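Putative fumarylacetoacetate hydrolase family protein (Yersinia pestis, PDB 3S52) is of unknown function but probably belongs to the fumarylacetoacetate hydrolase family, and has a fold of beta-sheets flanked by helices. Local coordinates at residues S27-H32 with R165-P170; G68-E73 with L105-L110; E75-I80 with C131-F136; A148-T153 with I209-K214. One frame throughout, in Å; residues are numbered along the deposited sequence.

From the N terminus, the chain first passes segment 27-32, at the start of helix 30-35; it meets 165-170 much later, closing contact 1. Within the chain between them lie contacts 2 and 3. Contact 2 joins 68-73 to 105-110; contact 3 opens at 75-80, further along the same strand 70-80, and closes at 131-136, so the two cross. Contact 4 opens at 148-153, before contact 1 has closed, and ends at 209-214, crossing contact 1. Contacts 2 and 3 lie in the mixed sheet and contact 4 in the four-stranded antiparallel sheet; Leu76 of contact 3 packs on Leu150 and Leu211 of contact 4, joining the two.

Contact 1 of 4, residues S27-H32 with R165-P170; sequences SNYAEH and RDMITP. With SO4 (sulfate ion), chain E.
Asn28 carries the tight half of this contact, gripping the loop 165-170 with both its backbone and its amide. Its carbonyl O takes the N-H of Ile168 at 2.8 Å, with the donor above the carbonyl plane. The side chain, with CG anti to the backbone N (chi1 -152°), turns its amide to Thr169: OD1 accepts from Thr169 N at 2.8 Å on an in-plane lone pair, while ND2 gives a nearly straight bond (172°) to Thr169 O at 3.1 Å. This two-way pairing fixes the flip of the amide, and ND2 has a second acceptor in Thr192 O. A water joins OD1 to Thr169 OG1. Beside Asn28, Tyr29 and selenomethionine Met167 run side by side in the same direction, Tyr29 CZ lying 3.7 Å from Met167 CG, and the backbone N of Met167 sits over a face of the ring.

Toward Ala30 and Asp166 the packing is looser. Asp166 CB only approaches Tyr29 CD2, at 3.9 Å, and a water fills in between Ala30 N and Asp166 O; Ala30, Asp166 and Ile168 are exposed, and Ile168 reaches Ala30 N mainly with CD1 (3.8 Å). On the 27-32 side, a sulfate is held by Ser27 N, by His32 NE2 (2.9 Å to O1) and by Lys125. The contact thus joins the start of helix 30-35 to the loop between strand 157-163 and helix 171-181.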
loop_
_atom_site.group_PDB
_atom_site.type_symbol
_atom_site.label_atom_id
_atom_site.label_comp_id
_atom_site.label_asym_id
_atom_site.label_seq_id
_atom_site.Cartn_x
_atom_site.Cartn_y
_atom_site.Cartn_z
ATOM N N SER A 27 -9.912 0.443 13.174
ATOM C CA SER A 27 -10.379 0.148 14.519
ATOM C C SER A 27 -9.695 1.009 15.564
ATOM O O SER A 27 -9.253 0.474 16.571
ATOM C CB SER A 27 -10.110 -1.324 14.879
ATOM O OG SER A 27 -10.636 -2.197 13.896
ATOM N N ASN A 28 -9.571 2.313 15.325
ATOM C CA ASN A 28 -8.962 3.201 16.328
ATOM C C ASN A 28 -9.912 4.049 17.218
ATOM O O ASN A 28 -9.457 4.864 18.006
ATOM C CB ASN A 28 -7.839 4.038 15.707
ATOM C CG ASN A 28 -6.774 4.440 16.722
ATOM O OD1 ASN A 28 -6.444 3.682 17.634
ATOM N ND2 ASN A 28 -6.221 5.635 16.553
ATOM N N TYR A 29 -11.222 3.873 17.066
ATOM C CA TYR A 29 -12.215 4.507 17.939
ATOM C C TYR A 29 -13.214 3.441 18.396
ATOM O O TYR A 29 -13.778 2.715 17.565
ATOM C CB TYR A 29 -12.993 5.599 17.188
ATOM C CG TYR A 29 -12.217 6.847 16.864
ATOM C CD1 TYR A 29 -11.239 6.845 15.880
ATOM C CD2 TYR A 29 -12.481 8.047 17.520
ATOM C CE1 TYR A 29 -10.522 8.004 15.578
ATOM C CE2 TYR A 29 -11.769 9.205 17.216
ATOM C CZ TYR A 29 -10.801 9.170 16.233
ATOM O OH TYR A 29 -10.091 10.299 15.909
ATOM N N ALA A 30 -13.451 3.350 19.699
ATOM C CA ALA A 30 -14.295 2.278 20.243
ATOM C C ALA A 30 -15.712 2.231 19.668
ATOM O O ALA A 30 -16.231 1.153 19.389
ATOM C CB ALA A 30 -14.338 2.350 21.765
ATOM N N GLU A 31 -16.337 3.392 19.492
ATOM C CA GLU A 31 -17.689 3.427 18.947
ATOM C C GLU A 31 -17.737 2.991 17.478
ATOM O O GLU A 31 -18.757 2.488 17.012
ATOM C CB GLU A 31 -18.336 4.802 19.162
ATOM C CG GLU A 31 -18.675 5.058 20.634
ATOM C CD GLU A 31 -19.320 6.415 20.887
ATOM O OE1 GLU A 31 -18.592 7.437 20.909
ATOM O OE2 GLU A 31 -20.559 6.455 21.081
ATOM N N HIS A 32 -16.637 3.172 16.752
ATOM C CA HIS A 32 -16.575 2.682 15.386
ATOM C C HIS A 32 -16.383 1.165 15.380
ATOM O O HIS A 32 -17.018 0.442 14.594
ATOM C CB HIS A 32 -15.462 3.362 14.591
ATOM C CG HIS A 32 -15.267 2.772 13.234
ATOM N ND1 HIS A 32 -16.284 2.689 12.309
ATOM C CD2 HIS A 32 -14.184 2.197 12.657
ATOM C CE1 HIS A 32 -15.831 2.109 11.211
ATOM N NE2 HIS A 32 -14.559 1.797 11.399
ATOM N N ARG A 165 -9.563 12.955 20.838
ATOM C CA ARG A 165 -9.317 12.514 22.210
ATOM C C ARG A 165 -9.805 11.081 22.407
ATOM O O ARG A 165 -9.405 10.402 23.361
ATOM C CB ARG A 165 -9.963 13.443 23.242
ATOM C CG ARG A 165 -11.485 13.342 23.326
ATOM C CD ARG A 165 -12.045 14.143 24.513
ATOM N NE ARG A 165 -11.714 15.562 24.411
ATOM C CZ ARG A 165 -12.389 16.444 23.678
ATOM N NH1 ARG A 165 -13.447 16.067 22.970
ATOM N NH2 ARG A 165 -12.003 17.708 23.652
ATOM N N ASP A 166 -10.658 10.608 21.500
ATOM C CA ASP A 166 -11.231 9.279 21.650
ATOM C C ASP A 166 -10.393 8.198 20.958
ATOM O O ASP A 166 -10.729 7.023 21.013
ATOM C CB ASP A 166 -12.692 9.258 21.173
ATOM C CG ASP A 166 -13.617 10.060 22.095
ATOM O OD1 ASP A 166 -13.313 10.162 23.303
ATOM O OD2 ASP A 166 -14.639 10.596 21.624
HETATM N N MSE A 167 -9.292 8.590 20.325
HETATM C CA MSE A 167 -8.393 7.596 19.728
HETATM C C MSE A 167 -7.975 6.565 20.765
HETATM O O MSE A 167 -7.620 6.925 21.888
HETATM C CB MSE A 167 -7.141 8.254 19.130
HETATM C CG MSE A 167 -7.433 8.976 17.829
HETATM SE SE MSE A 167 -5.888 9.876 17.044
HETATM C CE MSE A 167 -6.811 10.834 15.665
ATOM N N ILE A 168 -8.021 5.290 20.386
ATOM C CA ILE A 168 -7.562 4.203 21.248
ATOM C C ILE A 168 -6.041 4.214 21.331
ATOM O O ILE A 168 -5.481 4.140 22.412
ATOM C CB ILE A 168 -8.072 2.826 20.753
ATOM C CG1 ILE A 168 -9.586 2.696 20.999
ATOM C CG2 ILE A 168 -7.304 1.696 21.429
ATOM C CD1 ILE A 168 -10.222 1.496 20.294
ATOM N N THR A 169 -5.373 4.324 20.189
ATOM C CA THR A 169 -3.933 4.550 20.194
ATOM C C THR A 169 -3.690 5.991 19.740
ATOM O O THR A 169 -4.012 6.338 18.611
ATOM C CB THR A 169 -3.191 3.565 19.254
ATOM O OG1 THR A 169 -3.622 2.220 19.517
ATOM C CG2 THR A 169 -1.662 3.661 19.455
ATOM N N PRO A 170 -3.158 6.844 20.636
ATOM C CA PRO A 170 -2.933 8.264 20.354
ATOM C C PRO A 170 -1.933 8.456 19.219
ATOM O O PRO A 170 -1.183 7.529 18.910
ATOM C CB PRO A 170 -2.345 8.786 21.668
ATOM C CG PRO A 170 -2.819 7.831 22.686
ATOM C CD PRO A 170 -2.734 6.505 22.002
HETATM S S SO4 E . -11.902 0.049 9.688
HETATM O O1 SO4 E . -13.273 0.345 9.271
HETATM O O2 SO4 E . -10.974 0.556 8.695
HETATM O O3 SO4 E . -11.603 0.682 10.975
HETATM O O4 SO4 E . -11.771 -1.414 9.795
HETATM O O HOH W 1 -5.361 1.331 17.634
HETATM O O HOH W 2 -12.705 5.236 21.581
#

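Contact 2 of 4, residues G68-E73 with L105-L110; sequences GSVHHE and LTLREL
Gly68 brings its CA to 3.6 Å from Glu109 OE2, the bare carbon letting the carboxylate close in. Ser69 follows with a double grip on that oxygen: its N donates at 2.8 Å from above the carboxylate plane, and OG, between N and the carbonyl carbon (chi1 62°), donates at 3.1 Å to the anti lone pair. Val70 lies alongside Leu107, pointing the same way, with CG2 and Leu107 CD2 tightly packed at 3.4 Å. His71 is the hydrogen-bonded antiparallel partner of Thr106: its N reaches Thr106 O at 3.0 Å, almost straight, and Thr106 N returns the bond to His71 O. This is the pairing of strands 70-80 and 96-107 in the mixed sheet, just before the second strand gives way to helix 108-117. The His71 ring receives Arg108 CB over the centre of one face in a CH-pi contact, 3.7 Å from the centroid, while the extended arginine carries its guanidinium on with its plane 83° from the ring. His72 turns away and hydrogen-bonds Gln160 through ND1. Glu73, extended beyond CG, crosses Thr106 obliquely, CD lying 3.4 Å from OG1, but both polar ends meet Lys125, which salt-bridges Glu73 OE1 and donates to Thr106 OG1.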
loop_
_atom_site.group_PDB
_atom_site.type_symbol
_atom_site.label_atom_id
_atom_site.label_comp_id
_atom_site.label_asym_id
_atom_site.label_seq_id
_atom_site.Cartn_x
_atom_site.Cartn_y
_atom_site.Cartn_z
ATOM N N GLY A 68 -19.924 -1.970 -5.436
ATOM C CA GLY A 68 -20.802 -1.983 -4.282
ATOM C C GLY A 68 -20.800 -0.598 -3.664
ATOM O O GLY A 68 -20.316 0.353 -4.272
ATOM N N SER A 69 -21.344 -0.475 -2.461
ATOM C CA SER A 69 -21.486 0.839 -1.847
ATOM C C SER A 69 -20.143 1.369 -1.357
ATOM O O SER A 69 -19.280 0.605 -0.915
ATOM C CB SER A 69 -22.488 0.792 -0.696
ATOM O OG SER A 69 -22.027 -0.087 0.316
ATOM N N VAL A 70 -19.976 2.682 -1.475
ATOM C CA VAL A 70 -18.796 3.384 -1.014
ATOM C C VAL A 70 -19.137 4.167 0.258
ATOM O O VAL A 70 -20.051 5.001 0.259
ATOM C CB VAL A 70 -18.290 4.343 -2.119
ATOM C CG1 VAL A 70 -17.084 5.118 -1.653
ATOM C CG2 VAL A 70 -17.971 3.561 -3.388
ATOM N N HIS A 71 -18.403 3.892 1.337
ATOM C CA HIS A 71 -18.649 4.530 2.632
ATOM C C HIS A 71 -17.621 5.614 2.981
ATOM O O HIS A 71 -16.426 5.441 2.751
ATOM C CB HIS A 71 -18.646 3.474 3.749
ATOM C CG HIS A 71 -19.881 2.627 3.792
ATOM N ND1 HIS A 71 -20.551 2.224 2.656
ATOM C CD2 HIS A 71 -20.562 2.100 4.838
ATOM C CE1 HIS A 71 -21.596 1.490 3.000
ATOM N NE2 HIS A 71 -21.627 1.404 4.319
ATOM N N HIS A 72 -18.087 6.717 3.557
ATOM C CA HIS A 72 -17.188 7.754 4.050
ATOM C C HIS A 72 -16.582 7.350 5.415
ATOM O O HIS A 72 -17.270 6.755 6.249
ATOM C CB HIS A 72 -17.938 9.088 4.171
ATOM C CG HIS A 72 -19.176 9.017 5.018
ATOM N ND1 HIS A 72 -19.139 9.006 6.398
ATOM C CD2 HIS A 72 -20.489 8.952 4.680
ATOM C CE1 HIS A 72 -20.372 8.930 6.871
ATOM N NE2 HIS A 72 -21.210 8.896 5.850
ATOM N N GLU A 73 -15.285 7.603 5.618
ATOM C CA GLU A 73 -14.740 7.553 6.966
ATOM C C GLU A 73 -13.857 8.770 7.200
ATOM O O GLU A 73 -12.691 8.766 6.799
ATOM C CB GLU A 73 -13.904 6.275 7.131
ATOM C CG GLU A 73 -14.587 5.051 6.555
ATOM C CD GLU A 73 -13.905 3.753 6.950
ATOM O OE1 GLU A 73 -12.674 3.771 7.186
ATOM O OE2 GLU A 73 -14.612 2.722 7.026
ATOM N N LEU A 105 -12.095 6.397 2.071
ATOM C CA LEU A 105 -13.258 5.833 1.383
ATOM C C LEU A 105 -13.057 4.343 1.248
ATOM O O LEU A 105 -11.974 3.884 0.888
ATOM C CB LEU A 105 -13.466 6.430 -0.015
ATOM C CG LEU A 105 -13.635 7.941 -0.201
ATOM C CD1 LEU A 105 -13.876 8.247 -1.667
ATOM C CD2 LEU A 105 -14.769 8.470 0.648
ATOM N N THR A 106 -14.118 3.589 1.485
ATOM C CA THR A 106 -13.979 2.156 1.641
ATOM C C THR A 106 -15.070 1.462 0.859
ATOM O O THR A 106 -16.227 1.861 0.935
ATOM C CB THR A 106 -14.121 1.775 3.125
ATOM O OG1 THR A 106 -13.091 2.423 3.885
ATOM C CG2 THR A 106 -14.032 0.237 3.323
ATOM N N LEU A 107 -14.733 0.399 0.143
ATOM C CA LEU A 107 -15.808 -0.347 -0.487
ATOM C C LEU A 107 -16.183 -1.350 0.574
ATOM O O LEU A 107 -15.574 -2.408 0.711
ATOM C CB LEU A 107 -15.294 -1.035 -1.754
ATOM C CG LEU A 107 -14.860 -0.031 -2.835
ATOM C CD1 LEU A 107 -14.139 -0.698 -4.018
ATOM C CD2 LEU A 107 -16.057 0.765 -3.316
ATOM N N ARG A 108 -17.256 -1.036 1.286
ATOM C CA ARG A 108 -17.511 -1.682 2.565
ATOM C C ARG A 108 -17.916 -3.130 2.370
ATOM O O ARG A 108 -17.545 -3.986 3.167
ATOM C CB ARG A 108 -18.592 -0.935 3.352
ATOM C CG ARG A 108 -18.898 -1.541 4.717
ATOM C CD ARG A 108 -19.926 -0.725 5.497
ATOM N NE ARG A 108 -20.190 -1.308 6.814
ATOM C CZ ARG A 108 -20.892 -0.713 7.777
ATOM N NH1 ARG A 108 -21.407 0.497 7.588
ATOM N NH2 ARG A 108 -21.076 -1.326 8.938
ATOM N N GLU A 109 -18.697 -3.394 1.322
ATOM C CA GLU A 109 -19.130 -4.751 1.014
ATOM C C GLU A 109 -17.936 -5.634 0.675
ATOM O O GLU A 109 -17.828 -6.752 1.175
ATOM C CB GLU A 109 -20.147 -4.763 -0.141
ATOM C CG GLU A 109 -21.434 -3.973 0.134
ATOM C CD GLU A 109 -22.298 -3.779 -1.117
ATOM O OE1 GLU A 109 -22.509 -4.765 -1.864
ATOM O OE2 GLU A 109 -22.763 -2.640 -1.355
ATOM N N LEU A 110 -17.044 -5.141 -0.180
ATOM C CA LEU A 110 -15.826 -5.895 -0.501
ATOM C C LEU A 110 -14.993 -6.123 0.752
ATOM O O LEU A 110 -14.574 -7.249 1.031
ATOM C CB LEU A 110 -14.972 -5.178 -1.551
ATOM C CG LEU A 110 -15.301 -5.294 -3.036
ATOM C CD1 LEU A 110 -14.186 -4.660 -3.861
ATOM C CD2 LEU A 110 -15.494 -6.740 -3.436
HETATM O O HOH W 3 -18.242 -2.514 -1.676
#

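Contact 3 of 4, residues E75-I80 with C131-F136; sequences ELAVLI and CPISGF
Leu79 lies against one face of the Phe136 ring, and its side chain can be followed outward. CB comes first: it stands over that face, offset toward the rim and 3.7 Å from Phe136 CE1, a CH-pi contact. From there CG stands anti to the backbone N (chi1 180°), which carries the chain across the same ring. At the tip, the CD2 branch ends on the same face, near the CG–CD2 edge of the ring, 3.9 Å from Phe136 CD2 and from Phe136 CG. The two side chains thus cross at about a right angle, the methylene and one methyl of Leu79 spanning the aromatic face. Two residues back on strand 75-80, Ala77 points the same way; its CB meets Ile133 CD1 at 3.6 Å and lies 4.2 Å from Phe136 CE1, while its carbonyl O lies at the ring edge, near the ring plane. Ile133 gets there by holding CG1 anti to the backbone N (chi1 -175°), so that its end methyl reaches across. Both strands belong to the mixed sheet, with strand 96-107 between them and bonding to both. Ser134 OG donates to Gly135 O, 2.8 Å away, and is also hydrogen-bonded to Val101 N. With every touching residue buried, the contact rests on carbon packing and one ring face, dispersion rather than directed polar bonds.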
loop_
_atom_site.group_PDB
_atom_site.type_symbol
_atom_site.label_atom_id
_atom_site.label_comp_id
_atom_site.label_asym_id
_atom_site.label_seq_id
_atom_site.Cartn_x
_atom_site.Cartn_y
_atom_site.Cartn_z
ATOM N N GLU A 75 -11.329 11.342 8.977
ATOM C CA GLU A 75 -10.152 11.062 9.797
ATOM C C GLU A 75 -9.213 12.245 9.832
ATOM O O GLU A 75 -9.111 12.996 8.857
ATOM C CB GLU A 75 -9.385 9.822 9.262
ATOM C CG GLU A 75 -10.291 8.612 8.971
ATOM C CD GLU A 75 -9.556 7.281 8.889
ATOM O OE1 GLU A 75 -8.343 7.245 9.177
ATOM O OE2 GLU A 75 -10.203 6.256 8.540
ATOM N N LEU A 76 -8.522 12.395 10.956
ATOM C CA LEU A 76 -7.436 13.360 11.067
ATOM C C LEU A 76 -6.240 12.826 10.277
ATOM O O LEU A 76 -5.844 11.661 10.448
ATOM C CB LEU A 76 -7.047 13.566 12.540
ATOM C CG LEU A 76 -5.854 14.509 12.706
ATOM C CD1 LEU A 76 -6.274 15.934 12.432
ATOM C CD2 LEU A 76 -5.236 14.382 14.103
ATOM N N ALA A 77 -5.694 13.652 9.386
ATOM C CA ALA A 77 -4.500 13.260 8.626
ATOM C C ALA A 77 -3.292 14.036 9.152
ATOM O O ALA A 77 -3.393 15.223 9.434
ATOM C CB ALA A 77 -4.693 13.546 7.127
ATOM N N VAL A 78 -2.157 13.359 9.270
ATOM C CA VAL A 78 -0.939 13.955 9.796
ATOM C C VAL A 78 0.119 13.894 8.701
ATOM O O VAL A 78 0.336 12.841 8.104
ATOM C CB VAL A 78 -0.444 13.163 11.015
ATOM C CG1 VAL A 78 0.809 13.779 11.594
ATOM C CG2 VAL A 78 -1.551 13.055 12.059
ATOM N N LEU A 79 0.748 15.028 8.422
ATOM C CA LEU A 79 1.798 15.108 7.410
ATOM C C LEU A 79 3.161 14.969 8.071
ATOM O O LEU A 79 3.494 15.713 9.002
ATOM C CB LEU A 79 1.705 16.449 6.661
ATOM C CG LEU A 79 2.718 16.767 5.547
ATOM C CD1 LEU A 79 2.664 15.762 4.417
ATOM C CD2 LEU A 79 2.503 18.175 5.003
ATOM N N ILE A 80 3.951 14.016 7.586
ATOM C CA ILE A 80 5.292 13.813 8.096
ATOM C C ILE A 80 6.271 14.728 7.347
ATOM O O ILE A 80 6.292 14.741 6.119
ATOM C CB ILE A 80 5.752 12.342 7.945
ATOM C CG1 ILE A 80 4.729 11.366 8.553
ATOM C CG2 ILE A 80 7.132 12.161 8.565
ATOM C CD1 ILE A 80 4.434 11.614 10.023
ATOM N N CYS A 131 -8.746 8.298 -1.204
ATOM C CA CYS A 131 -8.273 9.154 -0.124
ATOM C C CYS A 131 -8.271 10.636 -0.520
ATOM O O CYS A 131 -7.221 11.248 -0.696
ATOM C CB CYS A 131 -6.897 8.709 0.368
ATOM S SG CYS A 131 -6.357 9.549 1.897
ATOM N N PRO A 132 -9.466 11.215 -0.654
ATOM C CA PRO A 132 -9.653 12.664 -0.770
ATOM C C PRO A 132 -9.139 13.327 0.491
ATOM O O PRO A 132 -9.527 12.911 1.589
ATOM C CB PRO A 132 -11.179 12.823 -0.803
ATOM C CG PRO A 132 -11.714 11.481 -1.132
ATOM C CD PRO A 132 -10.740 10.494 -0.573
ATOM N N ILE A 133 -8.315 14.359 0.343
ATOM C CA ILE A 133 -7.697 14.988 1.498
ATOM C C ILE A 133 -7.627 16.508 1.342
ATOM O O ILE A 133 -7.532 17.025 0.218
ATOM C CB ILE A 133 -6.290 14.403 1.741
ATOM C CG1 ILE A 133 -5.673 14.954 3.025
ATOM C CG2 ILE A 133 -5.386 14.683 0.570
ATOM C CD1 ILE A 133 -4.561 14.045 3.563
ATOM N N SER A 134 -7.692 17.203 2.477
ATOM C CA SER A 134 -7.606 18.658 2.540
ATOM C C SER A 134 -6.158 19.150 2.433
ATOM O O SER A 134 -5.213 18.361 2.377
ATOM C CB SER A 134 -8.171 19.150 3.888
ATOM O OG SER A 134 -7.311 18.773 4.977
ATOM N N GLY A 135 -6.002 20.469 2.444
ATOM C CA GLY A 135 -4.704 21.082 2.619
ATOM C C GLY A 135 -4.298 20.898 4.072
ATOM O O GLY A 135 -5.127 20.544 4.910
ATOM N N PHE A 136 -3.030 21.145 4.368
ATOM C CA PHE A 136 -2.518 21.005 5.720
ATOM C C PHE A 136 -2.372 22.326 6.467
ATOM O O PHE A 136 -1.998 23.353 5.882
ATOM C CB PHE A 136 -1.202 20.216 5.720
ATOM C CG PHE A 136 -1.383 18.784 5.327
ATOM C CD1 PHE A 136 -1.733 17.832 6.275
ATOM C CD2 PHE A 136 -1.285 18.404 4.000
ATOM C CE1 PHE A 136 -1.937 16.511 5.899
ATOM C CE2 PHE A 136 -1.486 17.088 3.622
ATOM C CZ PHE A 136 -1.818 16.141 4.583
#

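Contact 4 of 4, residues A148-T153 with I209-K214; sequences ADLSLT and IMLNGK. With SO4 (sulfate ion), chain F.
Strands 149-153 and 209-211 run antiparallel, their axes 4.9 Å apart and 174° from parallel in direction. Ser151 and Met210 form the hydrogen-bonded pair, with Met210 N on Ser151 O at 2.9 Å and Ser151 N on Met210 O at 3.1 Å; Leu150 with Leu211 and Leu152 with Ile209 are the non-hydrogen-bonded pairs on either side of it. One face of the sheet carries these four aliphatic residues. Leu150 and Leu211 lie side by side, CD2 against CD1 at 3.5 Å, and Leu152 CD1 touches Ile209 CG1 at 3.6 Å. This is the middle of the four-stranded antiparallel sheet, in which 149-154 and 206-211 are the inner strands, and its aliphatic face packs on Ile74 and Leu76 of strand 70-80 and on Val101. The other face holds Ser151, whose OG, between the backbone N and the carbonyl carbon (chi1 62°), comes to 3.2 Å of CB of selenomethionine Met210. At the end of the pairing Asn212 takes over: its N donates to Asp149 O at 2.9 Å on a lone pair, and OD1 accepts Asp149 N, the donor above the amide plane. CG stands anti to the carbonyl carbon (chi1 -69°), which swings the amide back to Asp149. Asp149 OD1 bonds Asn163. A type II' turn from Leu211 to Lys214 then leads into strand 214-219, and Lys214 NZ donates to a sulfate O3 at 2.7 Å.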
loop_
_atom_site.group_PDB
_atom_site.type_symbol
_atom_site.label_atom_id
_atom_site.label_comp_id
_atom_site.label_asym_id
_atom_site.label_seq_id
_atom_site.Cartn_x
_atom_site.Cartn_y
_atom_site.Cartn_z
ATOM N N ALA A 148 -8.540 17.535 18.639
ATOM C CA ALA A 148 -9.191 18.067 17.438
ATOM C C ALA A 148 -10.583 17.490 17.136
ATOM O O ALA A 148 -10.820 16.296 17.294
ATOM C CB ALA A 148 -8.280 17.900 16.231
ATOM N N ASP A 149 -11.486 18.359 16.685
ATOM C CA ASP A 149 -12.835 17.988 16.306
ATOM C C ASP A 149 -12.946 17.697 14.808
ATOM O O ASP A 149 -12.368 18.393 13.984
ATOM C CB ASP A 149 -13.823 19.081 16.712
ATOM C CG ASP A 149 -13.983 19.178 18.223
ATOM O OD1 ASP A 149 -14.679 18.309 18.822
ATOM O OD2 ASP A 149 -13.414 20.130 18.807
ATOM N N LEU A 150 -13.696 16.657 14.471
ATOM C CA LEU A 150 -13.933 16.282 13.087
ATOM C C LEU A 150 -15.432 16.146 12.890
ATOM O O LEU A 150 -16.101 15.503 13.690
ATOM C CB LEU A 150 -13.322 14.906 12.809
ATOM C CG LEU A 150 -11.844 14.650 13.044
ATOM C CD1 LEU A 150 -11.591 13.162 13.187
ATOM C CD2 LEU A 150 -11.048 15.225 11.898
ATOM N N SER A 151 -15.958 16.709 11.811
ATOM C CA SER A 151 -17.375 16.567 11.539
ATOM C C SER A 151 -17.607 16.428 10.049
ATOM O O SER A 151 -16.909 17.029 9.232
ATOM C CB SER A 151 -18.167 17.742 12.105
ATOM O OG SER A 151 -17.768 18.947 11.493
ATOM N N LEU A 152 -18.578 15.599 9.696
ATOM C CA LEU A 152 -18.907 15.394 8.303
ATOM C C LEU A 152 -20.393 15.531 8.228
ATOM O O LEU A 152 -21.102 14.842 8.947
ATOM C CB LEU A 152 -18.514 13.991 7.848
ATOM C CG LEU A 152 -19.019 13.596 6.458
ATOM C CD1 LEU A 152 -18.449 14.559 5.408
ATOM C CD2 LEU A 152 -18.646 12.161 6.127
ATOM N N THR A 153 -20.844 16.453 7.386
ATOM C CA THR A 153 -22.256 16.692 7.143
ATOM C C THR A 153 -22.511 16.309 5.693
ATOM O O THR A 153 -21.770 16.714 4.803
ATOM C CB THR A 153 -22.600 18.185 7.345
ATOM O OG1 THR A 153 -22.400 18.538 8.720
ATOM C CG2 THR A 153 -24.022 18.470 6.982
ATOM N N ILE A 209 -17.225 19.365 5.319
ATOM C CA ILE A 209 -16.293 18.707 6.217
ATOM C C ILE A 209 -15.631 19.748 7.085
ATOM O O ILE A 209 -15.198 20.781 6.594
ATOM C CB ILE A 209 -15.197 17.948 5.462
ATOM C CG1 ILE A 209 -15.794 16.871 4.559
ATOM C CG2 ILE A 209 -14.202 17.328 6.443
ATOM C CD1 ILE A 209 -15.395 17.023 3.116
HETATM N N MSE A 210 -15.535 19.475 8.375
HETATM C CA MSE A 210 -14.910 20.443 9.264
HETATM C C MSE A 210 -13.833 19.838 10.139
HETATM O O MSE A 210 -13.980 18.722 10.647
HETATM C CB MSE A 210 -15.948 21.148 10.109
HETATM C CG MSE A 210 -16.549 22.348 9.408
HETATM SE SE MSE A 210 -17.927 23.166 10.497
HETATM C CE MSE A 210 -19.417 22.106 9.842
ATOM N N LEU A 211 -12.739 20.579 10.270
ATOM C CA LEU A 211 -11.618 20.176 11.110
ATOM C C LEU A 211 -11.428 21.351 12.045
ATOM O O LEU A 211 -11.062 22.452 11.611
ATOM C CB LEU A 211 -10.361 19.942 10.273
ATOM C CG LEU A 211 -9.089 19.569 11.040
ATOM C CD1 LEU A 211 -9.277 18.259 11.796
ATOM C CD2 LEU A 211 -7.897 19.464 10.087
ATOM N N ASN A 212 -11.703 21.111 13.319
ATOM C CA ASN A 212 -11.894 22.186 14.266
ATOM C C ASN A 212 -12.799 23.228 13.634
ATOM O O ASN A 212 -13.842 22.881 13.087
ATOM C CB ASN A 212 -10.557 22.755 14.701
ATOM C CG ASN A 212 -9.781 21.769 15.557
ATOM O OD1 ASN A 212 -10.373 21.008 16.333
ATOM N ND2 ASN A 212 -8.462 21.765 15.412
ATOM N N GLY A 213 -12.394 24.491 13.676
ATOM C CA GLY A 213 -13.234 25.546 13.142
ATOM C C GLY A 213 -13.085 25.812 11.648
ATOM O O GLY A 213 -13.452 26.892 11.171
ATOM N N LYS A 214 -12.557 24.848 10.898
ATOM C CA LYS A 214 -12.230 25.129 9.506
ATOM C C LYS A 214 -12.968 24.197 8.563
ATOM O O LYS A 214 -13.052 22.998 8.816
ATOM C CB LYS A 214 -10.722 25.067 9.291
ATOM C CG LYS A 214 -9.976 26.022 10.206
ATOM C CD LYS A 214 -8.482 25.901 10.038
ATOM C CE LYS A 214 -8.046 26.424 8.683
ATOM N NZ LYS A 214 -8.474 27.823 8.470
HETATM S S SO4 F . -11.833 28.405 6.777
HETATM O O1 SO4 F . -13.196 28.776 7.154
HETATM O O2 SO4 F . -11.237 29.446 5.944
HETATM O O3 SO4 F . -11.048 28.250 8.000
HETATM O O4 SO4 F . -11.869 27.161 6.014
HETATM O O HOH W 4 -15.107 20.324 13.518
#